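Long-range contacts in erythrocyte binding antigen 140 (Plasmodium falciparum, PDB 4GF2), which probably binds a receptor on the host erythrocyte surface through its tandem Duffy-binding-like domains, here a two-domain fragment of a longer membrane-anchored invasion ligand: residues R39-I45 with N92-F97; A71-K77 with F86-L90; I119-F123 with I138-W142. The protein carries 3 engineered substitutions. All blocks are in the same frame, centred on the assembly; numbering follows the deposited sequence.

Interaction 1: residues R39-I45 with N92-F97; sequences RKIQLCI and NSFSDF
A buried arginine must have its charge and its N-H groups answered, and Arg39 illustrates how that can be shared between helices. Residues 39-41 form the last turn of a short helix; Gln42 leaves helical geometry, and 43-45 continue as irregular loop past the continuous helix 92-97. The closest CA atoms are those of Lys40 and Ser93, 6.9 Å apart. Arg39, with chi1 and chi2 both t and chi3 p, points toward the second segment. Its NH2 lies 2.7 Å from Asp96 OD2 and its NH1 2.8 Å from the same Asp96 OD2, a salt bridge made to one oxygen, while NH1 also donates to Ser93 OG at 3.0 Å. Glu182 on helix 175-202 is a second salt-bridge partner of Arg39 NH2, Asp96 OD1 accepts from Gln175 NE2 and Trp179 NE1, and Ser93 OG is also bonded to Glu70. Lys40 lays its CD 3.6 Å from Asp96 CG, but its ammonium goes on to Asp105 and Asp107. Beside this polar cluster, Leu43 (t, p) sets CD1 over the face of Phe97 in a CH-pi contact, 3.9 Å from the ring centroid. Cys44 O approaches the ring edge, 3.5 Å from Phe97 CE1, and Cys44 is tied to Cys14 by a disulfide. Each charge of the buried network thus has more than one polar partner, drawn from several parts of the Duffy-binding-like domain.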
loop_
_atom_site.group_PDB
_atom_site.type_symbol
_atom_site.label_atom_id
_atom_site.label_comp_id
_atom_site.label_asym_id
_atom_site.label_seq_id
_atom_site.Cartn_x
_atom_site.Cartn_y
_atom_site.Cartn_z
ATOM N N ARG A 39 -2.657 31.923 -1.578
ATOM C CA ARG A 39 -2.773 33.285 -1.079
ATOM C C ARG A 39 -2.334 34.274 -2.155
ATOM O O ARG A 39 -2.948 35.325 -2.329
ATOM C CB ARG A 39 -1.939 33.480 0.187
ATOM C CG ARG A 39 -2.009 34.906 0.744
ATOM C CD ARG A 39 -0.885 35.193 1.726
ATOM N NE ARG A 39 0.403 34.736 1.214
ATOM C CZ ARG A 39 1.100 35.345 0.260
ATOM N NH1 ARG A 39 0.648 36.455 -0.306
ATOM N NH2 ARG A 39 2.258 34.835 -0.128
ATOM N N LYS A 40 -1.269 33.931 -2.874
ATOM C CA LYS A 40 -0.764 34.775 -3.953
ATOM C C LYS A 40 -1.695 34.731 -5.164
ATOM O O LYS A 40 -1.941 35.747 -5.807
ATOM C CB LYS A 40 0.644 34.336 -4.362
ATOM C CG LYS A 40 1.196 35.068 -5.580
ATOM C CD LYS A 40 1.288 36.568 -5.323
ATOM C CE LYS A 40 2.065 37.289 -6.420
ATOM N NZ LYS A 40 1.364 37.262 -7.733
ATOM N N ILE A 41 -2.209 33.549 -5.473
ATOM C CA ILE A 41 -3.144 33.396 -6.583
ATOM C C ILE A 41 -4.353 34.314 -6.414
ATOM O O ILE A 41 -4.859 34.867 -7.390
ATOM C CB ILE A 41 -3.603 31.931 -6.723
ATOM C CG1 ILE A 41 -2.446 31.074 -7.238
ATOM C CG2 ILE A 41 -4.790 31.813 -7.677
ATOM C CD1 ILE A 41 -2.707 29.600 -7.164
ATOM N N GLN A 42 -4.799 34.490 -5.172
ATOM C CA GLN A 42 -6.005 35.267 -4.901
ATOM C C GLN A 42 -5.717 36.686 -4.422
ATOM O O GLN A 42 -6.627 37.395 -3.988
ATOM C CB GLN A 42 -6.874 34.550 -3.871
ATOM C CG GLN A 42 -7.447 33.234 -4.368
ATOM C CD GLN A 42 -8.669 32.806 -3.585
ATOM O OE1 GLN A 42 -8.574 32.414 -2.421
ATOM N NE2 GLN A 42 -9.830 32.886 -4.219
ATOM N N LEU A 43 -4.457 37.099 -4.499
ATOM C CA LEU A 43 -4.078 38.455 -4.127
ATOM C C LEU A 43 -5.034 39.447 -4.779
ATOM O O LEU A 43 -5.360 39.320 -5.957
ATOM C CB LEU A 43 -2.644 38.742 -4.565
ATOM C CG LEU A 43 -2.028 40.032 -4.013
ATOM C CD1 LEU A 43 -1.742 39.912 -2.516
ATOM C CD2 LEU A 43 -0.760 40.400 -4.780
ATOM N N CYS A 44 -5.487 40.430 -4.009
ATOM C CA CYS A 44 -6.504 41.362 -4.485
ATOM C C CYS A 44 -5.927 42.369 -5.477
ATOM O O CYS A 44 -5.273 43.329 -5.084
ATOM C CB CYS A 44 -7.135 42.101 -3.307
ATOM S SG CYS A 44 -8.418 43.263 -3.795
ATOM N N ILE A 45 -6.186 42.147 -6.762
ATOM C CA ILE A 45 -5.642 43.004 -7.811
ATOM C C ILE A 45 -6.672 43.408 -8.870
ATOM O O ILE A 45 -6.399 44.261 -9.711
ATOM C CB ILE A 45 -4.470 42.304 -8.515
ATOM C CG1 ILE A 45 -4.962 41.036 -9.216
ATOM C CG2 ILE A 45 -3.388 41.971 -7.507
ATOM C CD1 ILE A 45 -3.874 40.272 -9.930
ATOM N N ASN A 92 2.914 38.721 4.281
ATOM C CA ASN A 92 3.342 38.015 3.080
ATOM C C ASN A 92 2.636 38.518 1.835
ATOM O O ASN A 92 3.200 38.493 0.745
ATOM C CB ASN A 92 3.143 36.513 3.243
ATOM C CG ASN A 92 4.120 35.915 4.221
ATOM O OD1 ASN A 92 5.134 36.530 4.547
ATOM N ND2 ASN A 92 3.830 34.711 4.692
ATOM N N SER A 93 1.406 38.987 1.993
ATOM C CA SER A 93 0.699 39.557 0.857
ATOM C C SER A 93 1.256 40.929 0.518
ATOM O O SER A 93 1.349 41.286 -0.656
ATOM C CB SER A 93 -0.803 39.630 1.113
ATOM O OG SER A 93 -1.417 38.409 0.744
ATOM N N PHE A 94 1.632 41.699 1.537
ATOM C CA PHE A 94 2.240 43.002 1.292
ATOM C C PHE A 94 3.520 42.823 0.487
ATOM O O PHE A 94 3.813 43.594 -0.428
ATOM C CB PHE A 94 2.551 43.727 2.599
ATOM C CG PHE A 94 3.221 45.062 2.404
ATOM C CD1 PHE A 94 2.493 46.163 1.991
ATOM C CD2 PHE A 94 4.577 45.211 2.633
ATOM C CE1 PHE A 94 3.102 47.386 1.812
ATOM C CE2 PHE A 94 5.191 46.435 2.453
ATOM C CZ PHE A 94 4.450 47.523 2.047
ATOM N N SER A 95 4.279 41.792 0.832
ATOM C CA SER A 95 5.539 41.524 0.163
ATOM C C SER A 95 5.312 41.134 -1.293
ATOM O O SER A 95 6.095 41.504 -2.164
ATOM C CB SER A 95 6.297 40.419 0.893
ATOM O OG SER A 95 6.542 40.791 2.233
ATOM N N ASP A 96 4.242 40.388 -1.556
ATOM C CA ASP A 96 3.921 39.980 -2.921
ATOM C C ASP A 96 3.441 41.163 -3.756
ATOM O O ASP A 96 3.708 41.224 -4.956
ATOM C CB ASP A 96 2.879 38.862 -2.930
ATOM C CG ASP A 96 3.487 37.498 -2.664
ATOM O OD1 ASP A 96 4.650 37.284 -3.057
ATOM O OD2 ASP A 96 2.804 36.641 -2.065
ATOM N N PHE A 97 2.738 42.102 -3.129
ATOM C CA PHE A 97 2.391 43.348 -3.809
ATOM C C PHE A 97 3.669 44.026 -4.289
ATOM O O PHE A 97 3.743 44.505 -5.422
ATOM C CB PHE A 97 1.614 44.299 -2.894
ATOM C CG PHE A 97 0.140 44.003 -2.809
ATOM C CD1 PHE A 97 -0.650 44.019 -3.945
ATOM C CD2 PHE A 97 -0.460 43.732 -1.585
ATOM C CE1 PHE A 97 -2.010 43.752 -3.866
ATOM C CE2 PHE A 97 -1.814 43.470 -1.501
ATOM C CZ PHE A 97 -2.590 43.478 -2.644
#

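Interaction 2: residues A71-K77 with F86-L90; sequences AKLLYNK and FCNEL
Two neighbouring helices joined by a short turn can pack closely when small and large side chains are complementary, as helices 71-77 and 86-90 demonstrate. Both segments are helical throughout, and their axes run nearly antiparallel at 152°, with a closest approach of 9.9 Å. Register is set by two CA pairs, Ala71 with Leu90 at 6.3 Å and Tyr75 with Phe86 at 6.5 Å. The main bump is the Phe86 ring (chi1 t), which leans onto the first helix between Ala71, Leu74 and Tyr75: its CE1 comes to 3.7 Å from Ala71 O, 3.8 Å from Leu74 CB and 3.4 Å from Tyr75 N, so that it rests on the backbone itself. Tyr75, also t at chi1, turns its ring edge to the face of Phe86 in a T-shaped pair with centroids 5.6 Å apart and planes at 83°. Where the small Ala71 offers a hollow, Leu90 fills it, CD2 reaching 3.7 Å from Ala71 CB. In the reverse direction Leu74 (m, t) pushes toward the second helix, its CD1 settling 3.6 Å from Glu89 O and 4.3 Å from Leu90 CD2. Beyond Leu74, an extended Lys77 brings NZ to 2.9 Å from Glu89 OE1, a hydrogen-bonded salt bridge; Asn78 also donates to that oxygen. His158 and Ile162 add to the aromatic side, and Cys87 is held to Cys166 by a disulfide. The arrangement is an antiparallel helical hairpin, made of helices 56-78 and 83-101, within the largely helical Duffy-binding-like fold.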
loop_
_atom_site.group_PDB
_atom_site.type_symbol
_atom_site.label_atom_id
_atom_site.label_comp_id
_atom_site.label_asym_id
_atom_site.label_seq_id
_atom_site.Cartn_x
_atom_site.Cartn_y
_atom_site.Cartn_z
ATOM N N ALA A 71 -6.470 43.099 2.946
ATOM C CA ALA A 71 -6.505 42.932 4.400
ATOM C C ALA A 71 -7.876 42.465 4.911
ATOM O O ALA A 71 -7.964 41.479 5.644
ATOM C CB ALA A 71 -6.103 44.223 5.082
ATOM N N LYS A 72 -8.940 43.170 4.530
ATOM C CA LYS A 72 -10.296 42.773 4.915
ATOM C C LYS A 72 -10.554 41.316 4.563
ATOM O O LYS A 72 -11.027 40.534 5.390
ATOM C CB LYS A 72 -11.350 43.621 4.199
ATOM C CG LYS A 72 -11.468 45.052 4.667
ATOM C CD LYS A 72 -12.699 45.705 4.061
ATOM C CE LYS A 72 -12.746 47.199 4.334
ATOM N NZ LYS A 72 -13.986 47.808 3.770
ATOM N N LEU A 73 -10.257 40.963 3.317
ATOM C CA LEU A 73 -10.561 39.633 2.819
ATOM C C LEU A 73 -9.732 38.586 3.557
ATOM O O LEU A 73 -10.211 37.489 3.832
ATOM C CB LEU A 73 -10.339 39.569 1.306
ATOM C CG LEU A 73 -11.330 40.412 0.495
ATOM C CD1 LEU A 73 -10.959 40.444 -0.979
ATOM C CD2 LEU A 73 -12.746 39.886 0.660
ATOM N N LEU A 74 -8.498 38.938 3.896
ATOM C CA LEU A 74 -7.652 38.055 4.689
ATOM C C LEU A 74 -8.224 37.894 6.089
ATOM O O LEU A 74 -8.161 36.813 6.677
ATOM C CB LEU A 74 -6.227 38.600 4.778
ATOM C CG LEU A 74 -5.350 38.439 3.537
ATOM C CD1 LEU A 74 -3.999 39.092 3.771
ATOM C CD2 LEU A 74 -5.184 36.967 3.165
ATOM N N TYR A 75 -8.787 38.968 6.625
ATOM C CA TYR A 75 -9.363 38.899 7.957
ATOM C C TYR A 75 -10.542 37.940 7.966
ATOM O O TYR A 75 -10.657 37.101 8.853
ATOM C CB TYR A 75 -9.799 40.277 8.457
ATOM C CG TYR A 75 -10.444 40.208 9.821
ATOM C CD1 TYR A 75 -9.674 40.227 10.975
ATOM C CD2 TYR A 75 -11.821 40.092 9.954
ATOM C CE1 TYR A 75 -10.257 40.147 12.222
ATOM C CE2 TYR A 75 -12.413 40.014 11.199
ATOM C CZ TYR A 75 -11.627 40.044 12.330
ATOM O OH TYR A 75 -12.212 39.966 13.574
ATOM N N ASN A 76 -11.418 38.061 6.975
ATOM C CA ASN A 76 -12.556 37.154 6.866
ATOM C C ASN A 76 -12.092 35.719 6.663
ATOM O O ASN A 76 -12.692 34.775 7.177
ATOM C CB ASN A 76 -13.465 37.567 5.712
ATOM C CG ASN A 76 -14.129 38.905 5.949
ATOM O OD1 ASN A 76 -14.165 39.402 7.075
ATOM N ND2 ASN A 76 -14.671 39.492 4.887
ATOM N N LYS A 77 -11.013 35.561 5.908
ATOM C CA LYS A 77 -10.447 34.248 5.650
ATOM C C LYS A 77 -9.989 33.593 6.945
ATOM O O LYS A 77 -10.271 32.423 7.195
ATOM C CB LYS A 77 -9.262 34.371 4.697
ATOM C CG LYS A 77 -8.566 33.056 4.392
ATOM C CD LYS A 77 -7.288 33.301 3.606
ATOM C CE LYS A 77 -6.474 32.036 3.437
ATOM N NZ LYS A 77 -5.121 32.337 2.896
ATOM N N PHE A 86 -3.253 35.225 10.471
ATOM C CA PHE A 86 -3.674 36.463 9.837
ATOM C C PHE A 86 -2.508 37.448 9.775
ATOM O O PHE A 86 -2.314 38.131 8.770
ATOM C CB PHE A 86 -4.847 37.071 10.605
ATOM C CG PHE A 86 -5.246 38.429 10.119
ATOM C CD1 PHE A 86 -5.591 38.630 8.792
ATOM C CD2 PHE A 86 -5.283 39.504 10.987
ATOM C CE1 PHE A 86 -5.959 39.877 8.340
ATOM C CE2 PHE A 86 -5.648 40.757 10.540
ATOM C CZ PHE A 86 -5.990 40.944 9.215
ATOM N N CYS A 87 -1.730 37.508 10.851
ATOM C CA CYS A 87 -0.570 38.388 10.903
ATOM C C CYS A 87 0.407 38.083 9.773
ATOM O O CYS A 87 0.800 38.974 9.023
ATOM C CB CYS A 87 0.145 38.252 12.248
ATOM S SG CYS A 87 1.779 39.033 12.289
ATOM N N ASN A 88 0.798 36.820 9.658
ATOM C CA ASN A 88 1.764 36.419 8.645
ATOM C C ASN A 88 1.260 36.617 7.219
ATOM O O ASN A 88 2.034 36.964 6.327
ATOM C CB ASN A 88 2.178 34.964 8.860
ATOM C CG ASN A 88 2.924 34.771 10.161
ATOM O OD1 ASN A 88 3.477 35.718 10.713
ATOM N ND2 ASN A 88 2.939 33.548 10.663
ATOM N N GLU A 89 -0.034 36.408 7.005
ATOM C CA GLU A 89 -0.594 36.521 5.666
ATOM C C GLU A 89 -0.713 37.989 5.246
ATOM O O GLU A 89 -0.540 38.317 4.071
ATOM C CB GLU A 89 -1.930 35.780 5.572
ATOM C CG GLU A 89 -1.776 34.270 5.778
ATOM C CD GLU A 89 -3.033 33.470 5.475
ATOM O OE1 GLU A 89 -4.007 34.039 4.950
ATOM O OE2 GLU A 89 -3.040 32.253 5.753
ATOM N N LEU A 90 -0.986 38.873 6.203
ATOM C CA LEU A 90 -0.950 40.306 5.933
ATOM C C LEU A 90 0.420 40.675 5.393
ATOM O O LEU A 90 0.547 41.320 4.353
ATOM C CB LEU A 90 -1.210 41.120 7.203
ATOM C CG LEU A 90 -2.657 41.417 7.592
ATOM C CD1 LEU A 90 -2.675 42.090 8.944
ATOM C CD2 LEU A 90 -3.354 42.291 6.553
#

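Interaction 3: residues I119-F123 with I138-W142; sequences INKKF and IKKEW
Where helix axes stay more than 12 Å apart, long side chains have to make the contact, and the pairing of 119-123 with 138-142 is a compact case. It joins helices 110-127 and 132-155, consecutive in the first Duffy-binding-like domain. Both segments are helical; their axes make an angle of 94° and come no closer than 12.4 Å, and the nearest CA atoms, those of Phe123 and Lys139, are 8.2 Å apart. Aromatic contact comes first. Phe123, pointing toward the other helix with chi1 at -94°, between the usual wells, presents its edge to the face of Trp142 (chi1 t): the Phe123 ring and the five-membered ring of Trp142 have centroids 5.6 Å apart and planes at 88°. From helix 56-78, Phe59 meets both rings edge-to-face and Phe63 meets Trp142, as does Phe101, extending the aromatic cluster. Apolar packing follows, with Ile138 CG2 at the ring edge, 4.2 Å from Phe123 CD2, and Lys139 over a ring face, CG 4.3 Å from Phe123 CD2. In the polar contact, Lys139 NZ donates to Asn120 OD1 at 2.8 Å. A water accepts from Lys139 NZ at 2.8 Å and, weakly, from Asn120 ND2 at 3.4 Å; Phe101 O is a further acceptor. Lys139 thus serves both phases, its methylenes covering an aromatic ring while its charge is met by neutral oxygens, with no carboxylate of the opposing segment involved.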
loop_
_atom_site.group_PDB
_atom_site.type_symbol
_atom_site.label_atom_id
_atom_site.label_comp_id
_atom_site.label_asym_id
_atom_site.label_seq_id
_atom_site.Cartn_x
_atom_site.Cartn_y
_atom_site.Cartn_z
ATOM N N ILE A 119 -0.197 47.329 -15.749
ATOM C CA ILE A 119 0.531 48.280 -14.917
ATOM C C ILE A 119 1.786 48.761 -15.640
ATOM O O ILE A 119 2.115 49.946 -15.597
ATOM C CB ILE A 119 0.896 47.672 -13.545
ATOM C CG1 ILE A 119 -0.355 47.586 -12.666
ATOM C CG2 ILE A 119 1.954 48.507 -12.849
ATOM C CD1 ILE A 119 -0.151 46.850 -11.347
ATOM N N ASN A 120 2.476 47.848 -16.318
ATOM C CA ASN A 120 3.657 48.219 -17.094
ATOM C C ASN A 120 3.317 49.169 -18.235
ATOM O O ASN A 120 4.064 50.104 -18.525
ATOM C CB ASN A 120 4.356 46.979 -17.649
ATOM C CG ASN A 120 5.115 46.217 -16.586
ATOM O OD1 ASN A 120 5.434 46.759 -15.528
ATOM N ND2 ASN A 120 5.413 44.955 -16.860
ATOM N N LYS A 121 2.185 48.923 -18.883
ATOM C CA LYS A 121 1.762 49.753 -20.000
ATOM C C LYS A 121 1.442 51.161 -19.512
ATOM O O LYS A 121 1.760 52.144 -20.174
ATOM C CB LYS A 121 0.550 49.128 -20.700
ATOM C CG LYS A 121 0.092 49.868 -21.945
ATOM C CD LYS A 121 -1.006 50.871 -21.634
ATOM C CE LYS A 121 -1.347 51.720 -22.849
ATOM N NZ LYS A 121 -2.498 52.623 -22.584
ATOM N N LYS A 122 0.819 51.258 -18.344
ATOM C CA LYS A 122 0.462 52.559 -17.795
ATOM C C LYS A 122 1.709 53.327 -17.378
ATOM O O LYS A 122 1.786 54.543 -17.554
ATOM C CB LYS A 122 -0.485 52.406 -16.606
ATOM C CG LYS A 122 -1.844 51.829 -16.969
ATOM C CD LYS A 122 -2.455 52.525 -18.181
ATOM C CE LYS A 122 -2.562 54.027 -17.976
ATOM N NZ LYS A 122 -3.197 54.707 -19.140
ATOM N N PHE A 123 2.687 52.620 -16.826
ATOM C CA PHE A 123 3.931 53.263 -16.431
ATOM C C PHE A 123 4.752 53.647 -17.661
ATOM O O PHE A 123 5.564 54.567 -17.603
ATOM C CB PHE A 123 4.728 52.378 -15.470
ATOM C CG PHE A 123 4.475 52.690 -14.020
ATOM C CD1 PHE A 123 3.354 52.193 -13.372
ATOM C CD2 PHE A 123 5.354 53.489 -13.307
ATOM C CE1 PHE A 123 3.118 52.484 -12.038
ATOM C CE2 PHE A 123 5.126 53.784 -11.972
ATOM C CZ PHE A 123 4.005 53.283 -11.336
ATOM N N ILE A 138 12.270 52.362 -12.233
ATOM C CA ILE A 138 11.304 53.406 -11.921
ATOM C C ILE A 138 10.279 52.902 -10.900
ATOM O O ILE A 138 9.929 53.611 -9.953
ATOM C CB ILE A 138 10.587 53.897 -13.193
ATOM C CG1 ILE A 138 11.542 54.756 -14.032
ATOM C CG2 ILE A 138 9.345 54.697 -12.834
ATOM C CD1 ILE A 138 10.984 55.181 -15.382
ATOM N N LYS A 139 9.815 51.669 -11.088
ATOM C CA LYS A 139 8.835 51.069 -10.193
ATOM C C LYS A 139 9.439 50.818 -8.813
ATOM O O LYS A 139 8.771 50.982 -7.787
ATOM C CB LYS A 139 8.307 49.757 -10.781
ATOM C CG LYS A 139 7.439 49.939 -12.021
ATOM C CD LYS A 139 6.762 48.640 -12.441
ATOM C CE LYS A 139 7.763 47.620 -12.964
ATOM N NZ LYS A 139 7.106 46.335 -13.335
ATOM N N LYS A 140 10.707 50.425 -8.790
ATOM C CA LYS A 140 11.390 50.183 -7.529
ATOM C C LYS A 140 11.464 51.480 -6.733
ATOM O O LYS A 140 11.175 51.500 -5.537
ATOM C CB LYS A 140 12.784 49.600 -7.775
ATOM C CG LYS A 140 12.741 48.184 -8.321
ATOM C CD LYS A 140 14.100 47.692 -8.792
ATOM C CE LYS A 140 14.940 47.175 -7.638
ATOM N NZ LYS A 140 15.913 46.142 -8.086
ATOM N N GLU A 141 11.831 52.565 -7.404
ATOM C CA GLU A 141 11.879 53.870 -6.758
ATOM C C GLU A 141 10.483 54.269 -6.278
ATOM O O GLU A 141 10.318 54.768 -5.169
ATOM C CB GLU A 141 12.435 54.922 -7.717
ATOM C CG GLU A 141 13.875 54.673 -8.142
ATOM C CD GLU A 141 14.401 55.743 -9.084
ATOM O OE1 GLU A 141 14.143 56.938 -8.832
ATOM O OE2 GLU A 141 15.071 55.386 -10.077
ATOM N N TRP A 142 9.479 54.042 -7.116
ATOM C CA TRP A 142 8.112 54.398 -6.767
ATOM C C TRP A 142 7.685 53.660 -5.503
ATOM O O TRP A 142 7.119 54.251 -4.584
ATOM C CB TRP A 142 7.160 54.072 -7.919
ATOM C CG TRP A 142 5.751 54.492 -7.652
ATOM C CD1 TRP A 142 5.158 55.657 -8.036
ATOM C CD2 TRP A 142 4.755 53.750 -6.936
ATOM N NE1 TRP A 142 3.854 55.688 -7.608
ATOM C CE2 TRP A 142 3.580 54.531 -6.928
ATOM C CE3 TRP A 142 4.741 52.507 -6.297
ATOM C CZ2 TRP A 142 2.408 54.107 -6.306
ATOM C CZ3 TRP A 142 3.578 52.089 -5.682
ATOM C CH2 TRP A 142 2.427 52.886 -5.690
HETATM O O HOH W 1 8.157 44.341 -14.920
#

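How the interactions relate
All three contacts lie in the first Duffy-binding-like domain and on the same side of the chain's centre. Interactions 1 and 2 are neighbours, their centres 11 Å apart, because both use helix 83-101, whose successive turns pack against different partners. They touch where Arg39 CD lies 3.9 Å from Glu89 O and Ser93 OG lies 4.0 Å from Leu74 CD1. Interaction 3 follows later in the chain, on helices 110-127 and 132-155, with its centre 18 Å from that of interaction 1 and 26 Å from that of interaction 2, touching neither. Bound glycerol, probably from the crystallisation liquor, lies near Asn92 of interaction 1 and Glu89 of interaction 2.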